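Local atomic coordinates of 3-ketosteroid-delta4-5alpha-dehydrogenase (Rhodococcus jostii, PDB entry 4AT2), a protein that catalyses, with bound FAD, the dehydrogenation of 3-keto-5alpha-steroids to their delta4 counterparts, a step in bacterial steroid catabolism. Residues 322-327 with 403-408; 168-173 with 182-187; 370-373 with 377-380. All blocks are in the same frame, centred on the assembly; numbering follows the deposited sequence.

Contact 1: residues 322-327 with 403-408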
loop_
_atom_site.group_PDB
_atom_site.type_symbol
_atom_site.label_atom_id
_atom_site.label_comp_id
_atom_site.label_asym_id
_atom_site.label_seq_id
_atom_site.Cartn_x
_atom_site.Cartn_y
_atom_site.Cartn_z
ATOM N N ARG A 322 -18.752 23.973 5.757
ATOM C CA ARG A 322 -19.199 24.997 6.688
ATOM C C ARG A 322 -18.893 24.684 8.154
ATOM O O ARG A 322 -19.260 25.444 9.044
ATOM C CB ARG A 322 -20.704 25.253 6.499
ATOM C CG ARG A 322 -21.014 25.960 5.193
ATOM C CD ARG A 322 -22.513 25.999 4.912
ATOM N NE ARG A 322 -22.766 26.889 3.784
ATOM C CZ ARG A 322 -22.667 26.544 2.499
ATOM N NH1 ARG A 322 -22.372 25.293 2.134
ATOM N NH2 ARG A 322 -22.879 27.472 1.570
ATOM N N GLY A 323 -18.210 23.570 8.404
ATOM C CA GLY A 323 -17.764 23.260 9.758
ATOM C C GLY A 323 -16.281 22.944 9.797
ATOM O O GLY A 323 -15.534 23.258 8.855
ATOM N N ILE A 324 -15.847 22.314 10.887
ATOM C CA ILE A 324 -14.509 21.735 10.926
ATOM C C ILE A 324 -14.579 20.241 11.180
ATOM O O ILE A 324 -15.387 19.766 11.992
ATOM C CB ILE A 324 -13.585 22.420 11.954
ATOM C CG1 ILE A 324 -14.170 22.364 13.376
ATOM C CG2 ILE A 324 -13.362 23.866 11.536
ATOM C CD1 ILE A 324 -13.151 22.699 14.452
ATOM N N LEU A 325 -13.742 19.502 10.461
ATOM C CA LEU A 325 -13.611 18.074 10.714
ATOM C C LEU A 325 -12.562 17.851 11.788
ATOM O O LEU A 325 -11.477 18.414 11.726
ATOM C CB LEU A 325 -13.201 17.329 9.440
ATOM C CG LEU A 325 -14.312 17.159 8.406
ATOM C CD1 LEU A 325 -13.711 16.703 7.087
ATOM C CD2 LEU A 325 -15.409 16.203 8.885
ATOM N N VAL A 326 -12.902 17.046 12.786
ATOM C CA VAL A 326 -11.914 16.659 13.781
ATOM C C VAL A 326 -11.784 15.150 13.830
ATOM O O VAL A 326 -12.732 14.433 13.525
ATOM C CB VAL A 326 -12.197 17.250 15.189
ATOM C CG1 VAL A 326 -12.151 18.777 15.131
ATOM C CG2 VAL A 326 -13.507 16.725 15.778
ATOM N N ASN A 327 -10.594 14.668 14.186
ATOM C CA ASN A 327 -10.380 13.237 14.339
ATOM C C ASN A 327 -10.831 12.738 15.724
ATOM O O ASN A 327 -11.493 13.469 16.472
ATOM C CB ASN A 327 -8.910 12.911 14.028
ATOM C CG ASN A 327 -7.943 13.540 15.014
ATOM O OD1 ASN A 327 -8.326 14.001 16.095
ATOM N ND2 ASN A 327 -6.662 13.545 14.649
ATOM N N GLN A 403 -12.171 21.750 22.937
ATOM C CA GLN A 403 -12.229 23.171 23.287
ATOM C C GLN A 403 -11.028 23.923 22.735
ATOM O O GLN A 403 -11.164 25.018 22.193
ATOM C CB GLN A 403 -12.295 23.370 24.797
ATOM C CG GLN A 403 -13.582 22.873 25.445
ATOM C CD GLN A 403 -13.599 23.200 26.921
ATOM O OE1 GLN A 403 -13.702 24.372 27.311
ATOM N NE2 GLN A 403 -13.486 22.175 27.749
ATOM N N SER A 404 -9.844 23.339 22.894
ATOM C CA SER A 404 -8.629 24.004 22.435
ATOM C C SER A 404 -8.578 24.092 20.914
ATOM O O SER A 404 -8.197 25.128 20.381
ATOM C CB SER A 404 -7.371 23.329 22.987
ATOM O OG SER A 404 -7.265 21.988 22.543
ATOM N N THR A 405 -8.969 23.022 20.227
ATOM C CA THR A 405 -9.046 23.040 18.760
ATOM C C THR A 405 -9.913 24.198 18.279
ATOM O O THR A 405 -9.531 24.938 17.373
ATOM C CB THR A 405 -9.598 21.698 18.246
ATOM O OG1 THR A 405 -8.583 20.712 18.438
ATOM C CG2 THR A 405 -9.998 21.752 16.753
ATOM N N VAL A 406 -11.076 24.357 18.902
ATOM C CA VAL A 406 -12.015 25.388 18.478
ATOM C C VAL A 406 -11.510 26.783 18.869
ATOM O O VAL A 406 -11.666 27.740 18.099
ATOM C CB VAL A 406 -13.442 25.110 19.011
ATOM C CG1 VAL A 406 -14.380 26.279 18.707
ATOM C CG2 VAL A 406 -13.976 23.818 18.409
ATOM N N GLU A 407 -10.886 26.893 20.039
ATOM C CA GLU A 407 -10.349 28.198 20.481
ATOM C C GLU A 407 -9.298 28.715 19.487
ATOM O O GLU A 407 -9.348 29.880 19.070
ATOM C CB GLU A 407 -9.747 28.115 21.886
ATOM C CG GLU A 407 -10.781 28.126 23.000
ATOM C CD GLU A 407 -10.217 27.677 24.338
ATOM O OE1 GLU A 407 -8.975 27.576 24.486
ATOM O OE2 GLU A 407 -11.032 27.405 25.255
ATOM N N VAL A 408 -8.365 27.847 19.104
ATOM C CA VAL A 408 -7.273 28.233 18.199
ATOM C C VAL A 408 -7.845 28.511 16.805
ATOM O O VAL A 408 -7.514 29.527 16.177
ATOM C CB VAL A 408 -6.157 27.161 18.170
ATOM C CG1 VAL A 408 -5.090 27.477 17.109
ATOM C CG2 VAL A 408 -5.523 27.040 19.551
#
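Ile324 and Val326 meet Thr405 and Val406 where an edge strand of a four-stranded antiparallel sheet, 324-326, packs against helix 401-413: an alpha-on-beta layer in which methyl groups do all the touching. The short strand and helix segments run roughly antiparallel, 149° between their directions, and their axes come no closer than 11.0 Å. Ile324 and Val326, two residues apart on the strand, both point toward the helix. The focus is the methyl of Thr405, whose CG2 lies 4.0 Å from Ile324 CD1. The same CG2 stands 4.0 Å from Val326 CG1, so a single threonine methyl is shared by two strand residues. The Ile324 and Thr405 side chains run alongside one another with opposite headings, whereas Val326 meets Thr405 at a slant. Val406, one residue further along the helix, adds its CG2 at 4.2 Å from Ile324 CD1. That the isoleucine gets so far follows from its torsions: CG1 lies between the backbone N and the carbonyl carbon (chi1 58°), and the extended chi2 of 165° carries CD1 out to the helix. On Thr405, CG2 is anti to the backbone N, and OG1 turns to Gly330 O, its strongest partner, and also meets Ala401 O one turn back; the single hydroxyl proton can only be shared between the two carbonyls, and together they are likely to keep the side chain from turning. Further out, backbone bonds from Ile324 to Ile358 and from Val326 to Phe356 bind the strand to its neighbour 356-360, while Val406 also leans on Val388 of helix 388-394. At the far side of the helix Ser404 packs on Ser404 of the second subunit, while OG of Ser404 in this chain is hydrogen-bonded to Gly400 O.

Contact 2: residues 168-173 with 182-187; sequences GGENAA and APRGHV
Glu170 meets Ala182 and Arg184 where an irregular loop faces the run leading into strand 185-186. The loop makes a type I beta turn from Gly169 to Ala172, closed by Ala172 N to Gly169 O at 3.2 Å; Gly169 has a positive phi (84°), which calls for glycine. The two backbones come nearest at Glu170 and Ala182, 6.4 Å between their CA atoms. Glu170 CG rests 3.5 Å from Ala182 O and 3.5 Å from Arg184 NH1. The side chain bends at chi2 (85°), and OE1 accepts a bent bond from Gly168 N at 3.0 Å, from the syn side but tilted out of the carboxylate plane. Glu170 OE2 stays 4.1 Å from Arg184 NH1, too far for a salt bridge, with the two planar groups 62° apart. Tyr88 OH is hydrogen-bonded to both Glu170 OE2 and Arg184 NH1; water 1 donates to Glu170 OE2 and accepts from the backbone N of Arg184. Ala182 O, buried without a polar partner, lies 3.8 Å above the centre of the guanidinium. Arg184 NE forms a salt bridge with Asp103, and helix 105-115 packs on both side chains through Phe111, while strand 185-186 runs between strands 87-88 and 164-165.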
loop_
_atom_site.group_PDB
_atom_site.type_symbol
_atom_site.label_atom_id
_atom_site.label_comp_id
_atom_site.label_asym_id
_atom_site.label_seq_id
_atom_site.Cartn_x
_atom_site.Cartn_y
_atom_site.Cartn_z
ATOM N N GLY A 168 -10.858 17.295 -8.058
ATOM C CA GLY A 168 -9.642 16.700 -7.496
ATOM C C GLY A 168 -8.957 17.460 -6.373
ATOM O O GLY A 168 -7.883 17.050 -5.921
ATOM N N GLY A 169 -9.559 18.557 -5.920
ATOM C CA GLY A 169 -8.932 19.393 -4.888
ATOM C C GLY A 169 -7.945 20.398 -5.468
ATOM O O GLY A 169 -7.085 20.917 -4.753
ATOM N N GLU A 170 -8.078 20.689 -6.761
ATOM C CA GLU A 170 -7.165 21.613 -7.455
ATOM C C GLU A 170 -7.242 23.017 -6.865
ATOM O O GLU A 170 -6.258 23.755 -6.884
ATOM C CB GLU A 170 -7.493 21.713 -8.951
ATOM C CG GLU A 170 -7.337 20.422 -9.744
ATOM C CD GLU A 170 -8.574 19.524 -9.696
ATOM O OE1 GLU A 170 -9.536 19.799 -8.948
ATOM O OE2 GLU A 170 -8.572 18.515 -10.425
ATOM N N ASN A 171 -8.422 23.377 -6.362
ATOM C CA ASN A 171 -8.662 24.704 -5.816
ATOM C C ASN A 171 -8.699 24.695 -4.292
ATOM O O ASN A 171 -9.444 25.462 -3.670
ATOM C CB ASN A 171 -9.968 25.264 -6.382
ATOM C CG ASN A 171 -10.097 26.758 -6.176
ATOM O OD1 ASN A 171 -9.112 27.493 -6.255
ATOM N ND2 ASN A 171 -11.322 27.221 -5.942
ATOM N N ALA A 172 -7.895 23.816 -3.694
ATOM C CA ALA A 172 -7.750 23.761 -2.236
ATOM C C ALA A 172 -6.322 23.384 -1.873
ATOM O O ALA A 172 -5.567 22.908 -2.722
ATOM C CB ALA A 172 -8.748 22.777 -1.615
ATOM N N ALA A 173 -5.954 23.640 -0.621
ATOM C CA ALA A 173 -4.632 23.273 -0.118
ATOM C C ALA A 173 -4.494 21.753 -0.106
ATOM O O ALA A 173 -5.481 21.049 0.107
ATOM C CB ALA A 173 -4.453 23.828 1.283
ATOM N N ALA A 182 -7.327 24.668 -11.805
ATOM C CA ALA A 182 -8.142 24.612 -13.007
ATOM C C ALA A 182 -9.061 23.415 -12.827
ATOM O O ALA A 182 -8.611 22.343 -12.422
ATOM C CB ALA A 182 -7.279 24.432 -14.253
ATOM N N PRO A 183 -10.356 23.595 -13.106
ATOM C CA PRO A 183 -11.297 22.489 -13.002
ATOM C C PRO A 183 -11.118 21.559 -14.184
ATOM O O PRO A 183 -10.975 22.027 -15.321
ATOM C CB PRO A 183 -12.659 23.195 -13.034
ATOM C CG PRO A 183 -12.412 24.433 -13.845
ATOM C CD PRO A 183 -11.010 24.866 -13.480
ATOM N N ARG A 184 -11.136 20.254 -13.914
ATOM C CA ARG A 184 -10.888 19.257 -14.949
ATOM C C ARG A 184 -11.957 18.170 -14.963
ATOM O O ARG A 184 -11.880 17.241 -15.751
ATOM C CB ARG A 184 -9.490 18.656 -14.762
ATOM C CG ARG A 184 -8.399 19.715 -14.928
ATOM C CD ARG A 184 -6.994 19.141 -15.003
ATOM N NE ARG A 184 -6.046 20.257 -14.966
ATOM C CZ ARG A 184 -5.413 20.664 -13.869
ATOM N NH1 ARG A 184 -5.566 20.021 -12.709
ATOM N NH2 ARG A 184 -4.610 21.721 -13.938
ATOM N N GLY A 185 -12.959 18.286 -14.093
ATOM C CA GLY A 185 -14.065 17.327 -14.124
ATOM C C GLY A 185 -15.030 17.665 -15.256
ATOM O O GLY A 185 -15.882 18.547 -15.099
ATOM N N HIS A 186 -14.888 16.975 -16.392
ATOM C CA HIS A 186 -15.778 17.162 -17.553
ATOM C C HIS A 186 -16.891 16.160 -17.484
ATOM O O HIS A 186 -16.631 14.968 -17.388
ATOM C CB HIS A 186 -15.002 16.995 -18.856
ATOM C CG HIS A 186 -14.015 18.107 -19.128
ATOM N ND1 HIS A 186 -12.959 18.369 -18.322
ATOM C CD2 HIS A 186 -13.951 19.020 -20.171
ATOM C CE1 HIS A 186 -12.260 19.397 -18.840
ATOM N NE2 HIS A 186 -12.872 19.792 -19.972
ATOM N N VAL A 187 -18.137 16.624 -17.529
ATOM C CA VAL A 187 -19.282 15.740 -17.248
ATOM C C VAL A 187 -20.251 15.782 -18.420
ATOM O O VAL A 187 -20.727 16.853 -18.780
ATOM C CB VAL A 187 -20.005 16.162 -15.942
ATOM C CG1 VAL A 187 -21.115 15.173 -15.570
ATOM C CG2 VAL A 187 -18.999 16.275 -14.799
HETATM O O HOH W 1 -11.046 18.619 -11.588
#

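Contact 3: residues 370-373 with 377-380; sequences ATTA and LRVQ
Arg378 reaches over to Ala370 and Thr372 from the far limb of the surface loop. Its CB points toward 370-373, and CG, set anti to the carbonyl carbon (chi1 -71°), starts a chain that stays extended through CD to NE. NE passes 3.7 Å from Thr372 CG2, and CZ follows at 3.8 Å from that methyl. This is the loop between helix 361-369 and strand 383-385, with Arg378 itself at the centre of an inverse gamma turn, beside the steroid pocket: Leu377 touches the bound 4-androstene-3,17-dione. At the tip NH2 stands 3.4 Å from Thr372 CG2 and gives a weak hydrogen bond to Ala370 O, 2.8 Å long but bent to 129°, the oxygen lying at the edge of the guanidinium and in its plane. Thr372 CG2 approaches obliquely, from the opposite direction to the arginine chain. With an alanine here the guanidinium is gone, which would probably leave Ala370 O without this donor and open a gap beside the Thr372 methyl. Thr372 OG1, anti to its own backbone N (chi1 -179°), is turned to Asp316 OD1 and Thr374 N, which hold CG2 in place beside the arginine.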
loop_
_atom_site.group_PDB
_atom_site.type_symbol
_atom_site.label_atom_id
_atom_site.label_comp_id
_atom_site.label_asym_id
_atom_site.label_seq_id
_atom_site.Cartn_x
_atom_site.Cartn_y
_atom_site.Cartn_z
ATOM N N ALA A 370 -28.343 24.328 1.076
ATOM C CA ALA A 370 -27.520 24.620 -0.100
ATOM C C ALA A 370 -27.751 23.586 -1.189
ATOM O O ALA A 370 -28.112 22.434 -0.911
ATOM C CB ALA A 370 -26.039 24.665 0.279
ATOM N N THR A 371 -27.510 23.993 -2.433
ATOM C CA THR A 371 -27.829 23.166 -3.589
ATOM C C THR A 371 -26.853 22.005 -3.711
ATOM O O THR A 371 -25.640 22.212 -3.757
ATOM C CB THR A 371 -27.797 24.005 -4.881
ATOM O OG1 THR A 371 -28.695 25.117 -4.752
ATOM C CG2 THR A 371 -28.194 23.161 -6.094
ATOM N N THR A 372 -27.386 20.789 -3.787
ATOM C CA THR A 372 -26.543 19.598 -3.877
ATOM C C THR A 372 -27.163 18.475 -4.709
ATOM O O THR A 372 -28.387 18.309 -4.736
ATOM C CB THR A 372 -26.143 19.056 -2.485
ATOM O OG1 THR A 372 -25.311 17.905 -2.653
ATOM C CG2 THR A 372 -27.382 18.649 -1.647
ATOM N N ALA A 373 -26.298 17.698 -5.366
ATOM C CA ALA A 373 -26.720 16.490 -6.070
ATOM C C ALA A 373 -26.996 15.336 -5.100
ATOM O O ALA A 373 -27.577 14.326 -5.486
ATOM C CB ALA A 373 -25.679 16.076 -7.107
ATOM N N LEU A 377 -27.256 12.610 1.481
ATOM C CA LEU A 377 -26.054 12.591 2.319
ATOM C C LEU A 377 -26.046 13.708 3.365
ATOM O O LEU A 377 -25.016 13.971 3.995
ATOM C CB LEU A 377 -24.781 12.642 1.457
ATOM C CG LEU A 377 -24.586 11.474 0.485
ATOM C CD1 LEU A 377 -23.255 11.632 -0.231
ATOM C CD2 LEU A 377 -24.677 10.108 1.165
ATOM N N ARG A 378 -27.195 14.361 3.560
ATOM C CA ARG A 378 -27.288 15.385 4.605
ATOM C C ARG A 378 -27.439 14.746 5.983
ATOM O O ARG A 378 -28.547 14.651 6.529
ATOM C CB ARG A 378 -28.421 16.374 4.326
ATOM C CG ARG A 378 -28.128 17.308 3.165
ATOM C CD ARG A 378 -29.404 17.957 2.671
ATOM N NE ARG A 378 -29.152 18.950 1.624
ATOM C CZ ARG A 378 -30.116 19.532 0.912
ATOM N NH1 ARG A 378 -31.393 19.195 1.106
ATOM N NH2 ARG A 378 -29.812 20.452 0.001
ATOM N N VAL A 379 -26.313 14.304 6.531
ATOM C CA VAL A 379 -26.257 13.660 7.843
ATOM C C VAL A 379 -26.746 14.614 8.921
ATOM O O VAL A 379 -26.378 15.790 8.927
ATOM C CB VAL A 379 -24.814 13.196 8.149
ATOM C CG1 VAL A 379 -24.695 12.621 9.556
ATOM C CG2 VAL A 379 -24.342 12.180 7.113
ATOM N N GLN A 380 -27.615 14.117 9.804
ATOM C CA GLN A 380 -28.104 14.894 10.937
ATOM C C GLN A 380 -27.100 14.826 12.082
ATOM O O GLN A 380 -26.447 13.803 12.261
ATOM C CB GLN A 380 -29.458 14.351 11.408
ATOM C CG GLN A 380 -30.582 14.556 10.400
ATOM C CD GLN A 380 -31.011 16.009 10.265
ATOM O OE1 GLN A 380 -30.821 16.824 11.176
ATOM N NE2 GLN A 380 -31.595 16.344 9.120
#

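How the contacts relate
From the N terminus, contact 2 comes first: 168-173, after strand 164-165, meets 182-187, which carries strand 185-186, closing the short loop between them, and it is complete before either of the others begins. Contact 1 then opens at 322-327 and shuts only at 403-408, joining strand 324-326 to helix 401-413. Contact 3 is nested inside that long excursion, closing a short surface loop between helix 361-369 and strand 383-385. Contacts 1 and 3 touch, Arg322 NH1 lying 4.2 Å from Ala370 CB, although their centres are 21 Å apart. Contact 2 touches neither; its nearest atoms are about 12 Å from contact 1 and about 10 Å from contact 3.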